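Local coordinates for Thiol:disulfide interchange protein (PDB 4OD7), which probably acts as a periplasmic dithiol-disulfide oxidoreductase of the DsbA type, introducing disulfide bonds into proteins during oxidative folding, at residues Pro22-Phe27 against Glu54-Ala59; Lys50-Asn55 against Val182-Leu187. The protein carries 1 engineered substitution. All blocks are in the same frame, centred on the assembly; numbering follows the deposited sequence.

Contact 1: Pro22-Phe27 against Glu54-Ala59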
ATOM      1  N   PRO A  22      -3.136  -7.561  10.634  1.00 26.87           N
ATOM      2  CA  PRO A  22      -2.020  -6.735  11.094  1.00 25.40           C
ATOM      3  C   PRO A  22      -2.504  -5.438  11.767  1.00 25.72           C
ATOM      4  O   PRO A  22      -3.645  -5.024  11.519  1.00 26.63           O
ATOM      5  CB  PRO A  22      -1.273  -6.438   9.803  1.00 21.74           C
ATOM      6  CG  PRO A  22      -1.627  -7.529   8.922  1.00 20.46           C
ATOM      7  CD  PRO A  22      -3.002  -7.913   9.217  1.00 21.88           C
ATOM      8  N   GLN A  23      -1.679  -4.800  12.595  1.00 25.21           N
ATOM      9  CA  GLN A  23      -2.128  -3.583  13.325  1.00 28.41           C
ATOM     10  C   GLN A  23      -2.363  -2.407  12.322  1.00 26.94           C
ATOM     11  O   GLN A  23      -3.238  -1.545  12.522  1.00 26.53           O
ATOM     12  CB  GLN A  23      -1.117  -3.176  14.387  1.00 37.17           C
ATOM     13  CG  GLN A  23      -1.244  -3.886  15.708  1.00 65.45           C
ATOM     14  CD  GLN A  23      -0.035  -3.642  16.575  1.00 62.21           C
ATOM     15  OE1 GLN A  23       1.017  -4.248  16.366  1.00 64.18           O
ATOM     16  NE2 GLN A  23      -0.152  -2.716  17.517  1.00 41.97           N
ATOM     17  N   VAL A  24      -1.527  -2.360  11.286  1.00 26.16           N
ATOM     18  CA  VAL A  24      -1.714  -1.417  10.173  1.00 25.21           C
ATOM     19  C   VAL A  24      -1.724  -2.144   8.795  1.00 21.47           C
ATOM     20  O   VAL A  24      -0.774  -2.836   8.452  1.00 21.09           O
ATOM     21  CB  VAL A  24      -0.624  -0.318  10.158  1.00 25.28           C
ATOM     22  CG1 VAL A  24      -0.915   0.675   9.035  1.00 23.30           C
ATOM     23  CG2 VAL A  24      -0.578   0.440  11.478  1.00 24.28           C
ATOM     24  N   VAL A  25      -2.794  -1.982   8.016  1.00 20.05           N
ATOM     25  CA  VAL A  25      -2.853  -2.516   6.656  1.00 18.23           C
ATOM     26  C   VAL A  25      -3.047  -1.370   5.639  1.00 19.12           C
ATOM     27  O   VAL A  25      -4.055  -0.678   5.652  1.00 21.66           O
ATOM     28  CB  VAL A  25      -3.983  -3.517   6.446  1.00 19.03           C
ATOM     29  CG1 VAL A  25      -3.864  -4.129   5.045  1.00 19.43           C
ATOM     30  CG2 VAL A  25      -3.957  -4.622   7.526  1.00 19.57           C
ATOM     31  N   GLU A  26      -2.062  -1.227   4.763  1.00 17.33           N
ATOM     32  CA  GLU A  26      -2.011  -0.272   3.666  1.00 15.73           C
ATOM     33  C   GLU A  26      -2.526  -0.934   2.364  1.00 17.82           C
ATOM     34  O   GLU A  26      -2.188  -2.076   2.073  1.00 15.56           O
ATOM     35  CB  GLU A  26      -0.563   0.175   3.513  1.00 17.33           C
ATOM     36  CG  GLU A  26       0.029   0.928   4.694  1.00 18.26           C
ATOM     37  CD  GLU A  26       1.534   1.297   4.535  1.00 20.98           C
ATOM     38  OE1 GLU A  26       2.069   1.294   3.431  1.00 17.67           O
ATOM     39  OE2 GLU A  26       2.246   1.480   5.544  1.00 23.31           O
ATOM     40  N   PHE A  27      -3.352  -0.217   1.599  1.00 16.63           N
ATOM     41  CA  PHE A  27      -3.855  -0.668   0.306  1.00 14.86           C
ATOM     42  C   PHE A  27      -3.476   0.352  -0.780  1.00 15.27           C
ATOM     43  O   PHE A  27      -3.748   1.549  -0.643  1.00 15.02           O
ATOM     44  CB  PHE A  27      -5.361  -0.818   0.376  1.00 16.88           C
ATOM     45  CG  PHE A  27      -5.819  -1.873   1.331  1.00 15.61           C
ATOM     46  CD1 PHE A  27      -6.014  -3.171   0.923  1.00 17.66           C
ATOM     47  CD2 PHE A  27      -6.103  -1.549   2.644  1.00 16.39           C
ATOM     48  CE1 PHE A  27      -6.460  -4.127   1.848  1.00 17.25           C
ATOM     49  CE2 PHE A  27      -6.540  -2.504   3.544  1.00 18.06           C
ATOM     50  CZ  PHE A  27      -6.718  -3.778   3.151  1.00 17.38           C
ATOM     51  N   GLU A  54       7.565   0.351  18.322  1.00 36.11           N
ATOM     52  CA  GLU A  54       8.387  -0.783  17.922  1.00 34.95           C
ATOM     53  C   GLU A  54       7.554  -2.048  17.985  1.00 34.24           C
ATOM     54  O   GLU A  54       6.671  -2.137  18.815  1.00 35.71           O
ATOM     55  N   ASN A  55       7.798  -2.984  17.069  1.00 32.12           N
ATOM     56  CA  ASN A  55       7.057  -4.254  16.958  1.00 31.90           C
ATOM     57  C   ASN A  55       5.645  -4.119  16.428  1.00 31.19           C
ATOM     58  O   ASN A  55       4.881  -5.085  16.418  1.00 30.27           O
ATOM     59  CB  ASN A  55       6.883  -4.942  18.340  1.00 66.39           C
ATOM     60  CG  ASN A  55       8.134  -5.544  18.880  1.00 67.03           C
ATOM     61  OD1 ASN A  55       8.893  -6.181  18.163  1.00 64.68           O
ATOM     62  ND2 ASN A  55       8.349  -5.366  20.182  1.00 70.13           N
ATOM     63  N   THR A  56       5.306  -2.979  15.873  1.00 29.80           N
ATOM     64  CA  THR A  56       3.975  -2.849  15.326  1.00 28.92           C
ATOM     65  C   THR A  56       3.863  -3.733  14.071  1.00 26.21           C
ATOM     66  O   THR A  56       4.673  -3.614  13.163  1.00 25.48           O
ATOM     67  CB  THR A  56       3.700  -1.363  15.045  1.00 28.69           C
ATOM     68  OG1 THR A  56       3.797  -0.635  16.269  1.00 31.21           O
ATOM     69  CG2 THR A  56       2.314  -1.133  14.383  1.00 28.70           C
ATOM     70  N   LYS A  57       2.852  -4.597  14.010  1.00 26.01           N
ATOM     71  CA  LYS A  57       2.684  -5.511  12.877  1.00 24.02           C
ATOM     72  C   LYS A  57       2.110  -4.736  11.703  1.00 22.53           C
ATOM     73  O   LYS A  57       0.969  -4.287  11.797  1.00 24.05           O
ATOM     74  CB  LYS A  57       1.746  -6.654  13.208  1.00 31.79           C
ATOM     75  CG  LYS A  57       2.200  -7.515  14.339  1.00 54.17           C
ATOM     76  CD  LYS A  57       1.204  -8.609  14.627  1.00 57.76           C
ATOM     77  CE  LYS A  57      -0.067  -8.045  15.243  1.00 57.30           C
ATOM     78  NZ  LYS A  57       0.210  -7.510  16.617  1.00 55.97           N
ATOM     79  N   MET A  58       2.892  -4.600  10.631  1.00 20.84           N
ATOM     80  CA  MET A  58       2.515  -3.800   9.451  1.00 19.74           C
ATOM     81  C   MET A  58       2.294  -4.686   8.225  1.00 23.13           C
ATOM     82  O   MET A  58       2.895  -5.764   8.105  1.00 22.74           O
ATOM     83  CB  MET A  58       3.617  -2.788   9.085  1.00 20.61           C
ATOM     84  CG  MET A  58       4.177  -1.983  10.244  1.00 21.52           C
ATOM     85  SD  MET A  58       2.986  -0.818  10.865  1.00 36.54           S
ATOM     86  CE  MET A  58       3.456   0.650   9.955  1.00 67.97           C
ATOM     87  N   ALA A  59       1.476  -4.194   7.295  1.00 21.42           N
ATOM     88  CA  ALA A  59       1.250  -4.845   6.012  1.00 19.74           C
ATOM     89  C   ALA A  59       0.972  -3.767   4.949  1.00 21.65           C
ATOM     90  O   ALA A  59       0.435  -2.700   5.264  1.00 19.10           O
ATOM     91  CB  ALA A  59       0.094  -5.823   6.097  1.00 17.25           C
TER
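Val24 and Val25 pair with Met58 and Ala59 at the start of two parallel strands, 24-28 and 58-62, the beta-alpha-beta unit of the thioredoxin fold whose intervening chain is largely helical. Lys57 O takes the N-H of Val24 (N to O 3.2 Å) in a nearly straight bond, 165° at the hydrogen, and also a weak, bent one from Gln23 N. Further along, Ala59 N donates to Val24 O at 2.9 Å, and Ala59 O receives Glu26 N at 2.9 Å. Just before strand 24-28, the side chain of Gln23 takes over the pairing: CG stands beside the backbone N (chi1 -84°) and the chain beyond it is extended, which brings OE1 to Lys57 N at 3.0 Å, the donor standing above the amide carbonyl plane. The bent Lys57 chain crosses that of Gln23 at about a right angle and brings NZ weakly to the same OE1. On one sheet face Met58 lies beside Val24, pointing the same way, with SD 3.7 Å from Val24 CB; on the other, Pro22 CG touches Ala59 CB at 3.7 Å. The carboxylate of Glu26 turns to Arg60 in a salt bridge. Lys57 O and Gln23 OE1 each take one good donor and a second, weak one, so a side-chain amide carries the cross-strand bonding beyond the regular sheet.

Contact 2: Lys50-Asn55 against Val182-Leu187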
ATOM      1  N   LYS A  50       7.875   4.865  10.048  1.00 26.57           N
ATOM      2  CA  LYS A  50       8.994   5.301  10.885  1.00 30.28           C
ATOM      3  C   LYS A  50       8.602   5.716  12.320  1.00 32.81           C
ATOM      4  O   LYS A  50       9.476   5.824  13.198  1.00 33.58           O
ATOM      5  CB  LYS A  50       9.712   6.472  10.218  1.00 33.99           C
ATOM      6  CG  LYS A  50      10.648   6.080   9.101  1.00 39.74           C
ATOM      7  CD  LYS A  50      11.377   7.289   8.511  1.00 47.98           C
ATOM      8  CE  LYS A  50      12.812   6.953   8.135  1.00 54.00           C
ATOM      9  NZ  LYS A  50      13.476   8.080   7.444  1.00 58.26           N
ATOM     10  N   ASN A  51       7.323   6.029  12.533  1.00 30.85           N
ATOM     11  CA  ASN A  51       6.898   6.667  13.766  1.00 31.44           C
ATOM     12  C   ASN A  51       6.014   5.808  14.661  1.00 32.12           C
ATOM     13  O   ASN A  51       5.724   6.170  15.762  1.00 34.33           O
ATOM     14  CB  ASN A  51       6.167   7.961  13.422  1.00 32.32           C
ATOM     15  CG  ASN A  51       7.119   9.072  12.993  1.00 32.64           C
ATOM     16  OD1 ASN A  51       8.272   9.113  13.403  1.00 36.16           O
ATOM     17  ND2 ASN A  51       6.627   9.987  12.181  1.00 31.51           N
ATOM     18  N   VAL A  52       5.590   4.660  14.180  1.00 30.41           N
ATOM     19  CA  VAL A  52       4.769   3.748  14.978  1.00 31.85           C
ATOM     20  C   VAL A  52       5.603   3.121  16.108  1.00 32.95           C
ATOM     21  O   VAL A  52       6.831   3.164  16.068  1.00 33.17           O
ATOM     22  CB  VAL A  52       4.108   2.645  14.113  1.00 29.42           C
ATOM     23  CG1 VAL A  52       3.005   3.236  13.273  1.00 29.48           C
ATOM     24  CG2 VAL A  52       5.139   1.922  13.249  1.00 27.17           C
ATOM     25  N   PRO A  53       4.937   2.597  17.146  1.00 34.55           N
ATOM     26  CA  PRO A  53       5.653   1.878  18.198  1.00 36.33           C
ATOM     27  C   PRO A  53       6.475   0.706  17.650  1.00 34.72           C
ATOM     28  O   PRO A  53       6.072   0.103  16.660  1.00 32.42           O
ATOM     29  CB  PRO A  53       4.526   1.359  19.074  1.00 37.75           C
ATOM     30  CG  PRO A  53       3.417   2.188  18.815  1.00 37.65           C
ATOM     31  CD  PRO A  53       3.493   2.572  17.392  1.00 34.95           C
ATOM     32  N   GLU A  54       7.565   0.351  18.322  1.00 36.11           N
ATOM     33  CA  GLU A  54       8.387  -0.783  17.922  1.00 34.95           C
ATOM     34  C   GLU A  54       7.554  -2.048  17.985  1.00 34.24           C
ATOM     35  O   GLU A  54       6.671  -2.137  18.815  1.00 35.71           O
ATOM     36  N   ASN A  55       7.798  -2.984  17.069  1.00 32.12           N
ATOM     37  CA  ASN A  55       7.057  -4.254  16.958  1.00 31.90           C
ATOM     38  C   ASN A  55       5.645  -4.119  16.428  1.00 31.19           C
ATOM     39  O   ASN A  55       4.881  -5.085  16.418  1.00 30.27           O
ATOM     40  CB  ASN A  55       6.883  -4.942  18.340  1.00 66.39           C
ATOM     41  CG  ASN A  55       8.134  -5.544  18.880  1.00 67.03           C
ATOM     42  OD1 ASN A  55       8.893  -6.181  18.163  1.00 64.68           O
ATOM     43  ND2 ASN A  55       8.349  -5.366  20.182  1.00 70.13           N
ATOM     44  N   VAL A 182      -2.047  10.998  13.853  1.00 38.63           N
ATOM     45  CA  VAL A 182      -3.372  10.353  14.009  1.00 36.28           C
ATOM     46  C   VAL A 182      -3.305   8.824  14.166  1.00 35.33           C
ATOM     47  O   VAL A 182      -4.054   8.249  14.941  1.00 35.34           O
ATOM     48  CB  VAL A 182      -4.310  10.717  12.838  1.00 34.04           C
ATOM     49  CG1 VAL A 182      -5.643  10.009  12.938  1.00 33.62           C
ATOM     50  CG2 VAL A 182      -4.539  12.199  12.841  1.00 34.41           C
ATOM     51  N   VAL A 183      -2.455   8.169  13.374  1.00 35.26           N
ATOM     52  CA  VAL A 183      -2.319   6.709  13.403  1.00 33.32           C
ATOM     53  C   VAL A 183      -1.905   6.197  14.766  1.00 33.76           C
ATOM     54  O   VAL A 183      -2.510   5.266  15.289  1.00 33.60           O
ATOM     55  CB  VAL A 183      -1.318   6.220  12.370  1.00 28.55           C
ATOM     56  CG1 VAL A 183      -1.038   4.721  12.543  1.00 27.95           C
ATOM     57  CG2 VAL A 183      -1.858   6.512  10.999  1.00 31.75           C
ATOM     58  N   ASN A 184      -0.877   6.822  15.324  1.00 39.32           N
ATOM     59  CA  ASN A 184      -0.321   6.426  16.612  1.00 40.79           C
ATOM     60  C   ASN A 184      -1.362   6.608  17.729  1.00 43.69           C
ATOM     61  O   ASN A 184      -1.353   5.880  18.728  1.00 44.97           O
ATOM     62  CB  ASN A 184       0.910   7.278  16.935  1.00 37.11           C
ATOM     63  CG  ASN A 184       2.112   6.926  16.115  1.00 35.16           C
ATOM     64  OD1 ASN A 184       2.118   5.960  15.369  1.00 36.16           O
ATOM     65  ND2 ASN A 184       3.140   7.736  16.228  1.00 35.97           N
ATOM     66  N   GLN A 185      -2.292   7.548  17.535  1.00 42.81           N
ATOM     67  CA  GLN A 185      -3.360   7.761  18.500  1.00 44.62           C
ATOM     68  C   GLN A 185      -4.391   6.663  18.370  1.00 44.10           C
ATOM     69  O   GLN A 185      -4.930   6.196  19.362  1.00 48.99           O
ATOM     70  CB  GLN A 185      -4.013   9.141  18.311  1.00 44.69           C
ATOM     71  N   LEU A 186      -4.652   6.224  17.156  1.00 38.83           N
ATOM     72  CA  LEU A 186      -5.544   5.105  16.956  1.00 38.39           C
ATOM     73  C   LEU A 186      -4.909   3.806  17.397  1.00 38.27           C
ATOM     74  O   LEU A 186      -5.597   2.815  17.663  1.00 38.86           O
ATOM     75  CB  LEU A 186      -5.881   4.982  15.496  1.00 35.68           C
ATOM     76  CG  LEU A 186      -6.892   5.982  14.980  1.00 36.97           C
ATOM     77  CD1 LEU A 186      -6.641   6.233  13.521  1.00 33.16           C
ATOM     78  CD2 LEU A 186      -8.264   5.416  15.188  1.00 39.75           C
ATOM     79  N   LEU A 187      -3.583   3.774  17.412  1.00 37.81           N
ATOM     80  CA  LEU A 187      -2.909   2.563  17.857  1.00 37.53           C
ATOM     81  C   LEU A 187      -3.001   2.355  19.361  1.00 40.67           C
ATOM     82  O   LEU A 187      -3.202   1.208  19.830  1.00 42.89           O
ATOM     83  CB  LEU A 187      -1.451   2.598  17.416  1.00 35.99           C
ATOM     84  CG  LEU A 187      -1.232   2.314  15.932  1.00 32.87           C
ATOM     85  CD1 LEU A 187       0.225   2.499  15.633  1.00 31.94           C
ATOM     86  CD2 LEU A 187      -1.727   0.903  15.543  1.00 31.76           C
TER
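Asn184 and Asn51 supply the polar part of this contact. The amide ND2 of Asn184 donates to Asn51 O at 3.1 Å, a bent bond with 137° at the hydrogen. The donor sits well above the carbonyl plane of Asn51, and the acceptor is itself tilted from the plane of the Asn184 amide. CG of Asn184, anti to the carbonyl carbon (chi1 -73°), carries this amide off the helix to the chain at Asn51 and Val52. Asn51 uses its own amide differently: ND2 donates a hydrogen bond to Ser180 OG, one turn earlier on the same C-terminal helix. Asn51 thus meets that helix twice, through its backbone O and its side-chain ND2. This is where helix 172-187, which in this thioredoxin-fold protein also packs on strand 153-156 through Val183 and Leu187 against Ile156, meets the chain running out of helix 44-51. The other amide atom of Asn184, OD1, rests against Val52, 3.5 Å from CA and 3.5 Å from CG1, the two side chains crossing at about a right angle. Apolar contact centres on one methyl: Leu187 CD1 meets Val52 CG1 at 3.7 Å and the ring carbon Pro53 CD, also at 3.7 Å. Leu187 is extended at chi2 (175°), which carries CD1 outward toward both. Val52 CG1 further approaches Val183 CG1 more loosely, at 4.4 Å, while Pro53 also touches Met188.

In the fold
The centres of contacts 1 and 2 lie about 9 Å apart, on the same side of the chain's centre. Along the sequence come 22-27, then 50-55 running into 54-59 with Glu54 and Asn55 in common, and finally 182-187, so the connection between helix 44-51 and strand 58-62 serves both. The two also touch directly: Met58 CE packs on Val52 CG2 at 3.9 Å, and Val24 CG2 approaches Leu187 CD2. Sheet edge, connection and C-terminal helix thus form one continuous region of the thioredoxin fold. Strand 24-28 leads on toward the redox-active positions, Cys35 in helix 33-41 and the engineered Ser32 just before it, which therefore form no disulfide here.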